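Local coordinates for protein malonate decarboxylase subunit alpha (Acinetobacter baumannii ATCC 17978, PDB 6MPR) that probably acts as the acyl-carrier-protein transferase of malonate decarboxylase, exchanging acetyl for malonyl on the carrier protein before decarboxylation, at residues 297-302 and 351-356; 259-264 and 408-413. One frame throughout, in Å; residues are numbered along the deposited sequence. Where two conformers were deposited one is given.

Contact 1: residues 297-302 and 351-356; sequences NWTLNP and MMCQLA
T299, at the end of strand 297-299, packs against C353 and A356 of helix 350-359 in a small, buried strand-to-helix contact between that helix and the mixed sheet of the chain's second half. No hydrogen bond crosses it; van der Waals contact does all the work. The helix presents C353 and A356, one turn apart, and the threonine meets both with different atoms. Its CB lies 3.7 Å from the SG of C353, while its methyl CG2 reaches the CB of A356 at 3.8 Å. The threonine's first torsion (chi1 56°) makes that division, setting CG2 beside the backbone N and anti to the carbonyl carbon, on the alanine side. C353 SG, anti to its own backbone N (chi1 -160°), extends to the strand and also comes within 4.1 Å of the backbone N of L300. Small residues suit this place, for the backbones approach closely, with 6.1 Å between the CA atoms of T299 and C353. A beta-branched threonine is at home in a strand, and alanine adds little bulk to the helix face that meets it. Beyond the pair, strand 297-299 runs parallel between strands 265-268 and 317-319; H319 and F321 add to the packing around C353, and helix 350-359 also packs on the second subunit, M351 on its M351, L355 on its S148, and M352 and A356 on its V151.

Contact 2: residues 259-264 and 408-413; sequences EKHNVQ and WLDMRL
The imidazole of H261 meets two neighbouring residues of 408-413 in two different ways: D410 at its edge and M411 over a face. ND1 of H261 donates to OD2 of D410 at 2.8 Å, with an N-H...O angle of 161°, and the oxygen lies close to the ring plane. Ring and carboxylate are nevertheless strongly turned, their planes 67° apart, and the hydrogen reaches OD2 on its anti side, somewhat out of the carboxylate plane. The methyl CE of M411 sits 3.7 Å from the ring centroid, a CH-pi contact offset toward the CE1 and ND1 rim, each of these atoms being 3.5 Å from CE. A bend at chi2 and chi3 of the methionine brings the methyl there, and a flexible, unbranched thioether suits such a fit. The opposite face carries CG of K260, from the same helix. Bonding to the aspartate fixes ND1 as a donor and should hold the ring's rotation; the nearby carboxylate would probably also favour the protonated imidazole. Around this pair, H474 and Y485 bring their rings to H261, and L429 of strand 429-433 packs on both H261 and M411. N262 follows with positive phi (61°), ending helix 244-261. A Schellman motif thus closes the helix bearing H261, and a His-carboxylate hydrogen bond ties it to D410, in the region of helix 406-410, beside the parallel strands of an alpha/beta domain.

Contact 1 is core and contact 2 only partly buried: their centres lie about 10 and 24 Å from the centre of the chain, and about 20 Å from each other. Their chemistry follows, with small, mostly nonpolar surfaces meeting without polar bonds in the first, whereas in the second a partly exposed carboxylate meets a buried imidazole. Both lie against the same mixed sheet. Segment 259-264 leads into its strand 265-268, which pairs with strand 297-299, and N297 N probably bonds to Q264 O at 3.1 Å. In sequence, contact 1 falls between the two segments of contact 2. Each also reaches the second subunit, contact 1 through helix 350-359 and contact 2 through W408, L409 and R412.

Contact 1: residues 297-302 and 351-356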
loop_
_atom_site.group_PDB
_atom_site.type_symbol
_atom_site.label_atom_id
_atom_site.label_comp_id
_atom_site.label_asym_id
_atom_site.label_seq_id
_atom_site.Cartn_x
_atom_site.Cartn_y
_atom_site.Cartn_z
ATOM N N ASN A 297 -9.481 11.916 -12.374
ATOM C CA ASN A 297 -9.078 11.727 -10.984
ATOM C C ASN A 297 -7.583 11.476 -10.907
ATOM O O ASN A 297 -7.062 10.592 -11.590
ATOM C CB ASN A 297 -9.866 10.569 -10.374
ATOM C CG ASN A 297 -11.351 10.730 -10.581
ATOM O OD1 ASN A 297 -11.959 11.658 -10.047
ATOM N ND2 ASN A 297 -11.945 9.842 -11.370
ATOM N N TRP A 298 -6.890 12.248 -10.072
ATOM C CA TRP A 298 -5.441 12.240 -10.072
ATOM C C TRP A 298 -4.860 11.901 -8.702
ATOM O O TRP A 298 -5.416 12.263 -7.657
ATOM C CB TRP A 298 -4.910 13.610 -10.514
ATOM C CG TRP A 298 -5.311 14.035 -11.907
ATOM C CD1 TRP A 298 -6.572 14.358 -12.355
ATOM C CD2 TRP A 298 -4.433 14.220 -13.011
ATOM N NE1 TRP A 298 -6.523 14.718 -13.683
ATOM C CE2 TRP A 298 -5.217 14.656 -14.106
ATOM C CE3 TRP A 298 -3.051 14.063 -13.187
ATOM C CZ2 TRP A 298 -4.663 14.935 -15.356
ATOM C CZ3 TRP A 298 -2.506 14.338 -14.433
ATOM C CH2 TRP A 298 -3.314 14.776 -15.500
ATOM N N THR A 299 -3.731 11.203 -8.724
ATOM C CA THR A 299 -2.813 11.139 -7.595
ATOM C C THR A 299 -1.590 11.934 -8.025
ATOM O O THR A 299 -0.836 11.500 -8.910
ATOM C CB THR A 299 -2.447 9.700 -7.226
ATOM O OG1 THR A 299 -1.899 9.038 -8.377
ATOM C CG2 THR A 299 -3.672 8.945 -6.751
ATOM N N LEU A 300 -1.411 13.108 -7.424
ATOM C CA LEU A 300 -0.457 14.076 -7.957
ATOM C C LEU A 300 -0.230 15.174 -6.924
ATOM O O LEU A 300 -1.147 15.525 -6.179
ATOM C CB LEU A 300 -0.993 14.703 -9.258
ATOM C CG LEU A 300 0.041 15.340 -10.190
ATOM C CD1 LEU A 300 0.693 14.247 -11.042
ATOM C CD2 LEU A 300 -0.630 16.372 -11.053
ATOM N N ASN A 301 0.982 15.739 -6.897
ATOM C CA ASN A 301 1.143 16.970 -6.143
ATOM C C ASN A 301 0.456 18.112 -6.890
ATOM O O ASN A 301 0.006 17.947 -8.029
ATOM C CB ASN A 301 2.622 17.243 -5.882
ATOM C CG ASN A 301 3.128 16.503 -4.658
ATOM O OD1 ASN A 301 2.430 15.646 -4.114
ATOM N ND2 ASN A 301 4.337 16.825 -4.220
ATOM N N PRO A 302 0.287 19.285 -6.241
ATOM C CA PRO A 302 -0.394 20.383 -6.965
ATOM C C PRO A 302 0.510 21.062 -7.995
ATOM O O PRO A 302 1.072 22.148 -7.785
ATOM C CB PRO A 302 -0.791 21.341 -5.836
ATOM C CG PRO A 302 -0.545 20.608 -4.551
ATOM C CD PRO A 302 0.572 19.681 -4.852
ATOM N N MET A 351 1.885 8.206 2.001
ATOM C CA MET A 351 1.545 6.784 2.045
ATOM C C MET A 351 0.205 6.515 1.368
ATOM O O MET A 351 0.081 5.590 0.546
ATOM C CB MET A 351 1.520 6.267 3.483
ATOM C CG MET A 351 1.015 4.824 3.545
ATOM S SD MET A 351 1.786 3.783 4.778
ATOM C CE MET A 351 0.801 4.102 6.226
ATOM N N MET A 352 -0.818 7.313 1.692
ATOM C CA MET A 352 -2.142 7.071 1.119
ATOM C C MET A 352 -2.158 7.335 -0.379
ATOM O O MET A 352 -2.786 6.589 -1.150
ATOM C CB MET A 352 -3.181 7.926 1.847
ATOM C CG MET A 352 -4.625 7.764 1.380
ATOM S SD MET A 352 -5.684 8.824 2.404
ATOM C CE MET A 352 -5.707 7.873 3.924
ATOM N N CYS A 353 -1.449 8.376 -0.807
ATOM C CA CYS A 353 -1.430 8.726 -2.216
ATOM C C CYS A 353 -0.655 7.691 -3.026
ATOM O O CYS A 353 -1.083 7.308 -4.115
ATOM C CB CYS A 353 -0.818 10.115 -2.376
ATOM S SG CYS A 353 -1.207 10.919 -3.913
ATOM N N GLN A 354 0.495 7.237 -2.513
ATOM C CA GLN A 354 1.234 6.168 -3.194
ATOM C C GLN A 354 0.421 4.881 -3.255
ATOM O O GLN A 354 0.428 4.184 -4.277
ATOM C CB GLN A 354 2.560 5.916 -2.486
ATOM C CG GLN A 354 3.647 6.927 -2.801
ATOM C CD GLN A 354 4.250 6.714 -4.169
ATOM O OE1 GLN A 354 4.377 5.579 -4.628
ATOM N NE2 GLN A 354 4.623 7.802 -4.832
ATOM N N LEU A 355 -0.289 4.545 -2.168
ATOM C CA LEU A 355 -1.159 3.367 -2.200
ATOM C C LEU A 355 -2.215 3.489 -3.298
ATOM O O LEU A 355 -2.451 2.539 -4.058
ATOM C CB LEU A 355 -1.828 3.173 -0.841
ATOM C CG LEU A 355 -2.420 1.782 -0.615
ATOM C CD1 LEU A 355 -1.344 0.697 -0.779
ATOM C CD2 LEU A 355 -3.066 1.717 0.762
ATOM N N ALA A 356 -2.876 4.646 -3.387
ATOM C CA ALA A 356 -3.840 4.846 -4.467
ATOM C C ALA A 356 -3.160 4.784 -5.823
ATOM O O ALA A 356 -3.732 4.262 -6.787
ATOM C CB ALA A 356 -4.570 6.178 -4.302
#

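Contact 2: residues 259-264 and 408-413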
loop_
_atom_site.group_PDB
_atom_site.type_symbol
_atom_site.label_atom_id
_atom_site.label_comp_id
_atom_site.label_asym_id
_atom_site.label_seq_id
_atom_site.Cartn_x
_atom_site.Cartn_y
_atom_site.Cartn_z
ATOM N N GLU A 259 -6.877 8.523 -24.656
ATOM C CA GLU A 259 -8.118 8.351 -25.402
ATOM C C GLU A 259 -8.326 6.888 -25.787
ATOM O O GLU A 259 -9.426 6.344 -25.635
ATOM C CB GLU A 259 -8.100 9.229 -26.651
ATOM C CG GLU A 259 -9.442 9.224 -27.384
ATOM C CD GLU A 259 -9.452 10.072 -28.642
ATOM O OE1 GLU A 259 -8.401 10.640 -29.016
ATOM O OE2 GLU A 259 -10.527 10.169 -29.258
ATOM N N LYS A 260 -7.272 6.239 -26.288
ATOM C CA LYS A 260 -7.393 4.882 -26.815
ATOM C C LYS A 260 -7.944 3.923 -25.772
ATOM O O LYS A 260 -8.787 3.069 -26.078
ATOM C CB LYS A 260 -6.027 4.388 -27.309
ATOM C CG LYS A 260 -6.047 2.944 -27.841
ATOM C CD LYS A 260 -4.671 2.512 -28.336
ATOM C CE LYS A 260 -4.684 1.049 -28.774
ATOM N NZ LYS A 260 -5.413 0.857 -30.059
ATOM N N HIS A 261 -7.470 4.040 -24.532
ATOM C CA HIS A 261 -7.830 3.109 -23.474
ATOM C C HIS A 261 -8.796 3.691 -22.457
ATOM O O HIS A 261 -9.083 3.028 -21.453
ATOM C CB HIS A 261 -6.568 2.627 -22.757
ATOM C CG HIS A 261 -5.559 2.023 -23.677
ATOM N ND1 HIS A 261 -5.763 0.817 -24.306
ATOM C CD2 HIS A 261 -4.343 2.461 -24.082
ATOM C CE1 HIS A 261 -4.715 0.533 -25.062
ATOM N NE2 HIS A 261 -3.838 1.512 -24.939
ATOM N N ASN A 262 -9.291 4.909 -22.675
ATOM C CA ASN A 262 -10.295 5.535 -21.804
ATOM C C ASN A 262 -9.772 5.702 -20.373
ATOM O O ASN A 262 -10.424 5.322 -19.400
ATOM C CB ASN A 262 -11.595 4.731 -21.833
ATOM C CG ASN A 262 -12.789 5.520 -21.313
ATOM O OD1 ASN A 262 -12.902 6.730 -21.541
ATOM N ND2 ASN A 262 -13.686 4.835 -20.599
ATOM N N VAL A 263 -8.583 6.289 -20.257
ATOM C CA VAL A 263 -7.925 6.475 -18.961
ATOM C C VAL A 263 -8.660 7.557 -18.179
ATOM O O VAL A 263 -8.718 8.713 -18.608
ATOM C CB VAL A 263 -6.448 6.837 -19.155
ATOM C CG1 VAL A 263 -5.770 7.157 -17.815
ATOM C CG2 VAL A 263 -5.720 5.710 -19.903
ATOM N N GLN A 264 -9.231 7.178 -17.035
ATOM C CA GLN A 264 -9.952 8.087 -16.149
ATOM C C GLN A 264 -9.105 8.620 -15.010
ATOM O O GLN A 264 -9.394 9.710 -14.494
ATOM C CB GLN A 264 -11.163 7.390 -15.512
ATOM C CG GLN A 264 -12.110 6.724 -16.471
ATOM C CD GLN A 264 -12.688 7.716 -17.438
ATOM O OE1 GLN A 264 -13.364 8.665 -17.036
ATOM N NE2 GLN A 264 -12.408 7.521 -18.729
ATOM N N TRP A 408 -8.027 -0.765 -17.441
ATOM C CA TRP A 408 -7.389 -1.951 -16.876
ATOM C C TRP A 408 -7.871 -3.220 -17.573
ATOM O O TRP A 408 -7.074 -4.123 -17.856
ATOM C CB TRP A 408 -7.674 -1.989 -15.377
ATOM C CG TRP A 408 -7.053 -3.089 -14.579
ATOM C CD1 TRP A 408 -5.809 -3.098 -14.022
ATOM C CD2 TRP A 408 -7.682 -4.310 -14.179
ATOM N NE1 TRP A 408 -5.610 -4.270 -13.321
ATOM C CE2 TRP A 408 -6.754 -5.022 -13.392
ATOM C CE3 TRP A 408 -8.937 -4.869 -14.409
ATOM C CZ2 TRP A 408 -7.037 -6.268 -12.854
ATOM C CZ3 TRP A 408 -9.221 -6.104 -13.862
ATOM C CH2 TRP A 408 -8.271 -6.795 -13.096
ATOM N N LEU A 409 -9.168 -3.300 -17.878
ATOM C CA LEU A 409 -9.673 -4.424 -18.665
ATOM C C LEU A 409 -9.108 -4.434 -20.081
ATOM O O LEU A 409 -8.965 -5.507 -20.680
ATOM C CB LEU A 409 -11.203 -4.377 -18.748
ATOM C CG LEU A 409 -11.984 -4.818 -17.519
ATOM C CD1 LEU A 409 -13.491 -4.636 -17.751
ATOM C CD2 LEU A 409 -11.655 -6.277 -17.238
ATOM N N ASP A 410 -8.812 -3.255 -20.642
ATOM C CA ASP A 410 -8.332 -3.179 -22.019
ATOM C C ASP A 410 -6.971 -3.840 -22.183
ATOM O O ASP A 410 -6.583 -4.163 -23.314
ATOM C CB ASP A 410 -8.270 -1.717 -22.473
ATOM C CG ASP A 410 -8.617 -1.534 -23.939
ATOM O OD1 ASP A 410 -9.306 -2.410 -24.521
ATOM O OD2 ASP A 410 -8.187 -0.511 -24.518
ATOM N N MET A 411 -6.252 -4.061 -21.083
ATOM C CA MET A 411 -4.969 -4.744 -21.107
ATOM C C MET A 411 -5.091 -6.266 -21.060
ATOM O O MET A 411 -4.079 -6.957 -21.236
ATOM C CB MET A 411 -4.113 -4.272 -19.928
ATOM C CG MET A 411 -3.777 -2.775 -19.921
ATOM S SD MET A 411 -2.741 -2.218 -21.312
ATOM C CE MET A 411 -4.005 -1.525 -22.352
ATOM N N ARG A 412 -6.287 -6.798 -20.821
ATOM C CA ARG A 412 -6.467 -8.235 -20.670
ATOM C C ARG A 412 -6.333 -8.966 -22.006
ATOM O O ARG A 412 -6.702 -8.449 -23.063
ATOM C CB ARG A 412 -7.836 -8.542 -20.054
ATOM C CG ARG A 412 -8.119 -10.031 -19.894
ATOM C CD ARG A 412 -9.377 -10.321 -19.083
ATOM N NE ARG A 412 -10.602 -9.798 -19.684
ATOM C CZ ARG A 412 -11.825 -10.047 -19.215
ATOM N NH1 ARG A 412 -11.989 -10.844 -18.161
ATOM N NH2 ARG A 412 -12.888 -9.516 -19.808
ATOM N N LEU A 413 -5.793 -10.187 -21.930
ATOM C CA LEU A 413 -5.715 -11.131 -23.046
ATOM C C LEU A 413 -6.983 -11.138 -23.895
ATOM O O LEU A 413 -8.096 -11.243 -23.373
ATOM C CB LEU A 413 -5.459 -12.532 -22.482
ATOM C CG LEU A 413 -5.356 -13.725 -23.430
ATOM C CD1 LEU A 413 -3.951 -13.843 -24.005
ATOM C CD2 LEU A 413 -5.774 -15.010 -22.718
#